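Local coordinates for protein amino acid amide racemase (Ochrobactrum anthropi, PDB 6GIO) that belongs to the class-III aminotransferase family of fold-type I enzymes and binds pyridoxal-5'-phosphate, at residues C[97-102]-C[249-254]; C[234-239]-C[260-265]. All coordinates share one frame; numbering follows the deposited sequence.

Contact 1: C[97-102]-C[249-254]; sequences ITPGNG and LMHCFQ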
loop_
_atom_site.group_PDB
_atom_site.type_symbol
_atom_site.label_atom_id
_atom_site.label_comp_id
_atom_site.label_asym_id
_atom_site.label_seq_id
_atom_site.Cartn_x
_atom_site.Cartn_y
_atom_site.Cartn_z
ATOM N N ILE C 97 14.392 9.338 -16.679
ATOM C CA ILE C 97 15.467 8.380 -16.401
ATOM C C ILE C 97 15.242 6.957 -16.928
ATOM O O ILE C 97 16.122 6.111 -16.840
ATOM C CB ILE C 97 15.827 8.312 -14.890
ATOM C CG1 ILE C 97 14.766 7.601 -14.068
ATOM C CG2 ILE C 97 16.120 9.700 -14.359
ATOM C CD1 ILE C 97 15.263 7.130 -12.696
ATOM N N THR C 98 14.057 6.658 -17.435
ATOM C CA THR C 98 13.791 5.315 -17.865
ATOM C C THR C 98 13.703 5.352 -19.385
ATOM O O THR C 98 12.878 6.040 -19.939
ATOM C CB THR C 98 12.496 4.741 -17.236
ATOM O OG1 THR C 98 12.535 4.886 -15.797
ATOM C CG2 THR C 98 12.347 3.258 -17.580
ATOM N N PRO C 99 14.575 4.614 -20.073
ATOM C CA PRO C 99 14.429 4.635 -21.534
ATOM C C PRO C 99 13.086 4.056 -21.966
ATOM O O PRO C 99 12.493 3.209 -21.276
ATOM C CB PRO C 99 15.569 3.750 -22.016
ATOM C CG PRO C 99 15.811 2.798 -20.883
ATOM C CD PRO C 99 15.503 3.566 -19.615
ATOM N N GLY C 100 12.611 4.511 -23.104
ATOM C CA GLY C 100 11.284 4.173 -23.544
ATOM C C GLY C 100 10.942 4.925 -24.809
ATOM O O GLY C 100 11.559 5.932 -25.115
ATOM N N ASN C 101 9.973 4.403 -25.539
ATOM C CA ASN C 101 9.544 5.016 -26.818
ATOM C C ASN C 101 8.044 5.310 -26.776
ATOM O O ASN C 101 7.343 4.614 -26.071
ATOM C CB ASN C 101 9.915 4.113 -27.984
ATOM C CG ASN C 101 11.404 4.078 -28.228
ATOM O OD1 ASN C 101 11.962 3.013 -28.432
ATOM N ND2 ASN C 101 12.049 5.227 -28.184
ATOM N N GLY C 102 7.607 6.322 -27.529
ATOM C CA GLY C 102 6.195 6.738 -27.621
ATOM C C GLY C 102 5.639 7.382 -26.362
ATOM O O GLY C 102 6.374 7.723 -25.447
ATOM N N LEU C 249 24.256 0.203 -12.787
ATOM C CA LEU C 249 23.606 1.004 -13.837
ATOM C C LEU C 249 22.307 1.435 -13.205
ATOM O O LEU C 249 21.921 0.882 -12.177
ATOM C CB LEU C 249 23.357 0.199 -15.108
ATOM C CG LEU C 249 24.544 -0.282 -15.964
ATOM C CD1 LEU C 249 24.041 -1.319 -16.966
ATOM C CD2 LEU C 249 25.228 0.860 -16.712
ATOM N N MET C 250 21.637 2.414 -13.799
ATOM C CA MET C 250 20.464 2.987 -13.168
ATOM C C MET C 250 19.409 1.888 -13.008
ATOM O O MET C 250 18.860 1.698 -11.926
ATOM C CB MET C 250 19.927 4.182 -13.975
ATOM C CG MET C 250 18.683 4.842 -13.341
ATOM S SD MET C 250 18.923 5.481 -11.640
ATOM C CE MET C 250 19.267 7.208 -11.981
ATOM N N HIS C 251 19.161 1.145 -14.083
ATOM C CA HIS C 251 18.214 0.017 -14.040
ATOM C C HIS C 251 18.906 -1.308 -14.279
ATOM O O HIS C 251 19.691 -1.449 -15.234
ATOM C CB HIS C 251 17.123 0.193 -15.086
ATOM C CG HIS C 251 16.497 1.543 -15.075
ATOM N ND1 HIS C 251 15.707 1.983 -14.032
ATOM C CD2 HIS C 251 16.533 2.550 -15.987
ATOM C CE1 HIS C 251 15.305 3.214 -14.294
ATOM N NE2 HIS C 251 15.792 3.582 -15.472
ATOM N N CYS C 252 18.612 -2.290 -13.426
ATOM C CA CYS C 252 19.257 -3.572 -13.583
ATOM C C CYS C 252 19.006 -4.165 -14.952
ATOM O O CYS C 252 19.806 -4.900 -15.436
ATOM C CB CYS C 252 18.838 -4.560 -12.513
ATOM S SG CYS C 252 19.741 -6.136 -12.610
ATOM N N PHE C 253 17.871 -3.886 -15.571
ATOM C CA PHE C 253 17.612 -4.488 -16.901
ATOM C C PHE C 253 18.550 -3.970 -17.978
ATOM O O PHE C 253 18.677 -4.610 -19.053
ATOM C CB PHE C 253 16.156 -4.304 -17.326
ATOM C CG PHE C 253 15.760 -2.891 -17.631
ATOM C CD1 PHE C 253 15.991 -2.342 -18.896
ATOM C CD2 PHE C 253 15.048 -2.126 -16.703
ATOM C CE1 PHE C 253 15.577 -1.057 -19.194
ATOM C CE2 PHE C 253 14.594 -0.842 -17.022
ATOM C CZ PHE C 253 14.867 -0.312 -18.259
ATOM N N GLN C 254 19.215 -2.842 -17.721
ATOM C CA GLN C 254 20.155 -2.306 -18.713
ATOM C C GLN C 254 21.422 -3.167 -18.843
ATOM O O GLN C 254 22.136 -3.035 -19.820
ATOM C CB GLN C 254 20.536 -0.841 -18.413
ATOM C CG GLN C 254 19.385 0.122 -18.519
ATOM C CD GLN C 254 19.691 1.530 -18.082
ATOM O OE1 GLN C 254 20.077 1.786 -16.934
ATOM N NE2 GLN C 254 19.409 2.478 -18.976
#

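Contact 2: C[234-239]-C[260-265]; sequences LVVVDE and PDMVVF. With PLP (pyridoxal-5'-phosphate), chain G.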
loop_
_atom_site.group_PDB
_atom_site.type_symbol
_atom_site.label_atom_id
_atom_site.label_comp_id
_atom_site.label_asym_id
_atom_site.label_seq_id
_atom_site.Cartn_x
_atom_site.Cartn_y
_atom_site.Cartn_z
ATOM N N LEU C 234 3.408 -8.243 -23.867
ATOM C CA LEU C 234 4.116 -7.138 -23.251
ATOM C C LEU C 234 5.141 -7.634 -22.212
ATOM O O LEU C 234 4.908 -8.625 -21.494
ATOM C CB LEU C 234 3.120 -6.176 -22.612
ATOM C CG LEU C 234 2.118 -5.526 -23.569
ATOM C CD1 LEU C 234 1.116 -4.639 -22.825
ATOM C CD2 LEU C 234 2.854 -4.745 -24.640
ATOM N N VAL C 235 6.268 -6.923 -22.139
ATOM C CA VAL C 235 7.409 -7.332 -21.375
ATOM C C VAL C 235 7.537 -6.399 -20.164
ATOM O O VAL C 235 7.649 -5.178 -20.299
ATOM C CB VAL C 235 8.661 -7.297 -22.272
ATOM C CG1 VAL C 235 9.904 -7.702 -21.500
ATOM C CG2 VAL C 235 8.455 -8.208 -23.486
ATOM N N VAL C 236 7.444 -6.998 -18.986
ATOM C CA VAL C 236 7.343 -6.256 -17.754
ATOM C C VAL C 236 8.603 -6.597 -16.982
ATOM O O VAL C 236 8.838 -7.755 -16.705
ATOM C CB VAL C 236 6.113 -6.704 -16.902
ATOM C CG1 VAL C 236 6.031 -5.919 -15.588
ATOM C CG2 VAL C 236 4.794 -6.591 -17.661
ATOM N N VAL C 237 9.386 -5.605 -16.593
ATOM C CA VAL C 237 10.491 -5.841 -15.684
ATOM C C VAL C 237 10.178 -5.297 -14.267
ATOM O O VAL C 237 9.840 -4.123 -14.083
ATOM C CB VAL C 237 11.820 -5.220 -16.210
ATOM C CG1 VAL C 237 12.937 -5.441 -15.204
ATOM C CG2 VAL C 237 12.222 -5.834 -17.544
ATOM N N ASP C 238 10.321 -6.167 -13.278
ATOM C CA ASP C 238 10.211 -5.805 -11.845
ATOM C C ASP C 238 11.564 -5.314 -11.322
ATOM O O ASP C 238 12.459 -6.125 -11.071
ATOM C CB ASP C 238 9.771 -7.045 -11.067
ATOM C CG ASP C 238 9.407 -6.734 -9.617
ATOM O OD1 ASP C 238 9.905 -5.729 -9.087
ATOM O OD2 ASP C 238 8.616 -7.485 -9.005
ATOM N N GLU C 239 11.721 -4.003 -11.170
ATOM C CA GLU C 239 12.949 -3.407 -10.652
ATOM C C GLU C 239 12.806 -3.098 -9.151
ATOM O O GLU C 239 13.605 -2.398 -8.567
ATOM C CB GLU C 239 13.314 -2.145 -11.423
ATOM C CG GLU C 239 13.733 -2.380 -12.891
ATOM C CD GLU C 239 15.231 -2.717 -13.085
ATOM O OE1 GLU C 239 16.049 -2.207 -12.281
ATOM O OE2 GLU C 239 15.609 -3.478 -14.038
ATOM N N PRO C 260 11.968 -2.875 -21.984
ATOM C CA PRO C 260 10.656 -3.313 -21.554
ATOM C C PRO C 260 9.522 -2.401 -22.010
ATOM O O PRO C 260 9.703 -1.217 -22.193
ATOM C CB PRO C 260 10.758 -3.307 -20.010
ATOM C CG PRO C 260 11.931 -2.437 -19.681
ATOM C CD PRO C 260 12.843 -2.465 -20.862
ATOM N N ASP C 261 8.338 -2.973 -22.112
ATOM C CA ASP C 261 7.143 -2.214 -22.245
ATOM C C ASP C 261 6.759 -1.540 -20.933
ATOM O O ASP C 261 6.158 -0.470 -20.931
ATOM C CB ASP C 261 6.064 -3.196 -22.694
ATOM C CG ASP C 261 6.345 -3.747 -24.116
ATOM O OD1 ASP C 261 6.408 -2.896 -25.003
ATOM O OD2 ASP C 261 6.503 -4.983 -24.325
ATOM N N MET C 262 7.069 -2.179 -19.804
ATOM C CA MET C 262 6.553 -1.707 -18.538
ATOM C C MET C 262 7.605 -1.966 -17.502
ATOM O O MET C 262 8.202 -3.045 -17.498
ATOM C CB MET C 262 5.248 -2.439 -18.178
ATOM C CG MET C 262 4.635 -2.068 -16.810
ATOM S SD MET C 262 3.034 -2.822 -16.407
ATOM C CE MET C 262 1.988 -1.905 -17.561
ATOM N N VAL C 263 7.808 -0.992 -16.608
ATOM C CA VAL C 263 8.745 -1.171 -15.516
ATOM C C VAL C 263 8.044 -0.892 -14.200
ATOM O O VAL C 263 7.273 0.072 -14.108
ATOM C CB VAL C 263 9.981 -0.252 -15.645
ATOM C CG1 VAL C 263 10.965 -0.547 -14.523
ATOM C CG2 VAL C 263 10.666 -0.425 -16.998
ATOM N N VAL C 264 8.302 -1.745 -13.208
ATOM C CA VAL C 264 7.703 -1.611 -11.872
ATOM C C VAL C 264 8.802 -1.244 -10.891
ATOM O O VAL C 264 9.896 -1.904 -10.859
ATOM C CB VAL C 264 6.996 -2.917 -11.448
ATOM C CG1 VAL C 264 6.309 -2.779 -10.066
ATOM C CG2 VAL C 264 5.987 -3.337 -12.509
ATOM N N PHE C 265 8.566 -0.152 -10.131
ATOM C CA PHE C 265 9.528 0.318 -9.164
ATOM C C PHE C 265 8.981 0.251 -7.743
ATOM O O PHE C 265 7.769 0.315 -7.530
ATOM C CB PHE C 265 9.912 1.763 -9.442
ATOM C CG PHE C 265 10.554 2.004 -10.788
ATOM C CD1 PHE C 265 11.908 1.870 -10.949
ATOM C CD2 PHE C 265 9.801 2.491 -11.850
ATOM C CE1 PHE C 265 12.495 2.141 -12.153
ATOM C CE2 PHE C 265 10.393 2.800 -13.067
ATOM C CZ PHE C 265 11.741 2.606 -13.220
HETATM N N1 PLP G . 8.770 -7.380 -6.496
HETATM C C2 PLP G . 10.046 -7.652 -6.125
HETATM C C2A PLP G . 11.088 -8.108 -7.098
HETATM C C3 PLP G . 10.463 -7.527 -4.705
HETATM O O3 PLP G . 11.724 -7.808 -4.352
HETATM C C4 PLP G . 9.497 -7.059 -3.691
HETATM C C4A PLP G . 9.914 -6.914 -2.263
HETATM C C5 PLP G . 8.117 -6.773 -4.217
HETATM C C6 PLP G . 7.847 -6.957 -5.591
HETATM C C5A PLP G . 7.019 -6.346 -3.257
HETATM O O4P PLP G . 7.326 -5.194 -2.461
HETATM P P PLP G . 6.556 -4.905 -1.092
HETATM O O1P PLP G . 6.800 -3.439 -0.909
HETATM O O2P PLP G . 7.217 -5.758 -0.025
HETATM O O3P PLP G . 5.094 -5.224 -1.369
#

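Contact 1: C[97-102]-C[249-254]
His251 and Ile97 share the one hydrogen bond that crosses between residues 97-102 and 249-254. His251 NE2 gives its N-H to Ile97 O at 2.9 Å, with 157° at the hydrogen. The oxygen lies near the imidazole plane, whereas the nitrogen stands above the plane of the carbonyl, 45° out of it. CG of His251 is anti to its own carbonyl carbon (chi1 -49°), which starts the ring toward the end of helix 85-97. Thr98 OG1 also comes near NE2, at 3.5 Å, but its hydrogen bond is with Leu94 O, one turn back in that helix. Within 249-254, Gln254 OE1 accepts from His251 N at 3.1 Å, which probably steadies the backbone that carries the ring.

Apolar contacts flank this bond. The CD1 tip of Ile97 meets Met250 CE at 4.1 Å, the two side chains crossing at about a right angle; the flexible, unbranched chain of Met250, bent at chi2 and chi3, brings SD and CE to that methyl. Met250 CG lies over one face of the imidazole, toward its rim. Pro99 and Phe253 reach toward each other tip to tip, CD to CZ at 4.2 Å, while Thr98 CG2 lies at the edge of the phenyl ring. Pro99 CD also approaches His251 CD2 at 3.9 Å; a rigid ring without an N-H can pack there without needing a polar partner.

With NE2 as donor, a neutral imidazole would carry its proton on that nitrogen. The bond probably fixes the ring's rotation and ties the loop before strand 262-265 to the end of helix 85-97.

Contact 2: C[234-239]-C[260-265]
Val237 and Val264 sit in the middle of a parallel strand pair, where Val264 N donates to Val237 O at 3.0 Å. The N-H of Val237 reaches Met262 O on the same neighbouring strand at 3.0 Å, so that Val237 bonds to the residues before and after Val263, and Glu239 N continues the ladder to Val264 O at 2.8 Å. The strands, 4.8 Å apart at their axes and inclined by 20°, belong to the central sheet of the fold-type I large domain.

The tight part is this valine-rich middle. Beta-branched residues suit extended backbone, and their methyls fill both faces: Val236 CG1 meets Val264 CG2 at 4.0 Å on the face covered by helix 112-127, while on the other face Val237 CG2 packs obliquely on Pro260 CB at 3.8 Å. Glu239 CG lies against Val263 CG1, and the Glu239 chain then bends at chi2 (-86°); its carboxylate accepts from the backbone N-H groups of Cys252 and Phe253.

The end at Pro260 and Asp261 is partly exposed and less regularly bonded. Asp261 OD2 supplies the acceptor for Val235 N, at 2.9 Å and through its anti lone pair, that a backbone carbonyl would otherwise give; it also pairs with Arg229. Met262 N and, weakly, Asp261 N both turn to Val235 O.

At the far end Asp238 OD2 lies 2.5 Å from N1 of pyridoxal-5'-phosphate and is hydrogen-bonded to His140 ND1, while OD1 takes the N-H of Val240. As in other fold-type I enzymes, an aspartate facing the ring nitrogen fits this place, its carboxylate probably kept in position by the strand and by its bonds to His140 and Val240.

How the contacts relate
The centres of contact 1 and contact 2 lie about 10 Å apart, on the same side of the chain's centre. Along the sequence their segments alternate, 97-102, 234-239, 249-254, 260-265, and 249-254 belongs to the connection between the parallel strands of contact 2. The two contacts meet directly: the carboxylate of Glu239 joins them, Phe253 CE1 packs on Pro260 CD at 3.5 Å, and Thr98 OG1 touches Phe265 CZ, also at 3.5 Å. Contact 1 joins the strand connection to the loop after helix 85-97, while contact 2 builds the central sheet whose strand 234-238 carries Asp238 to the cofactor.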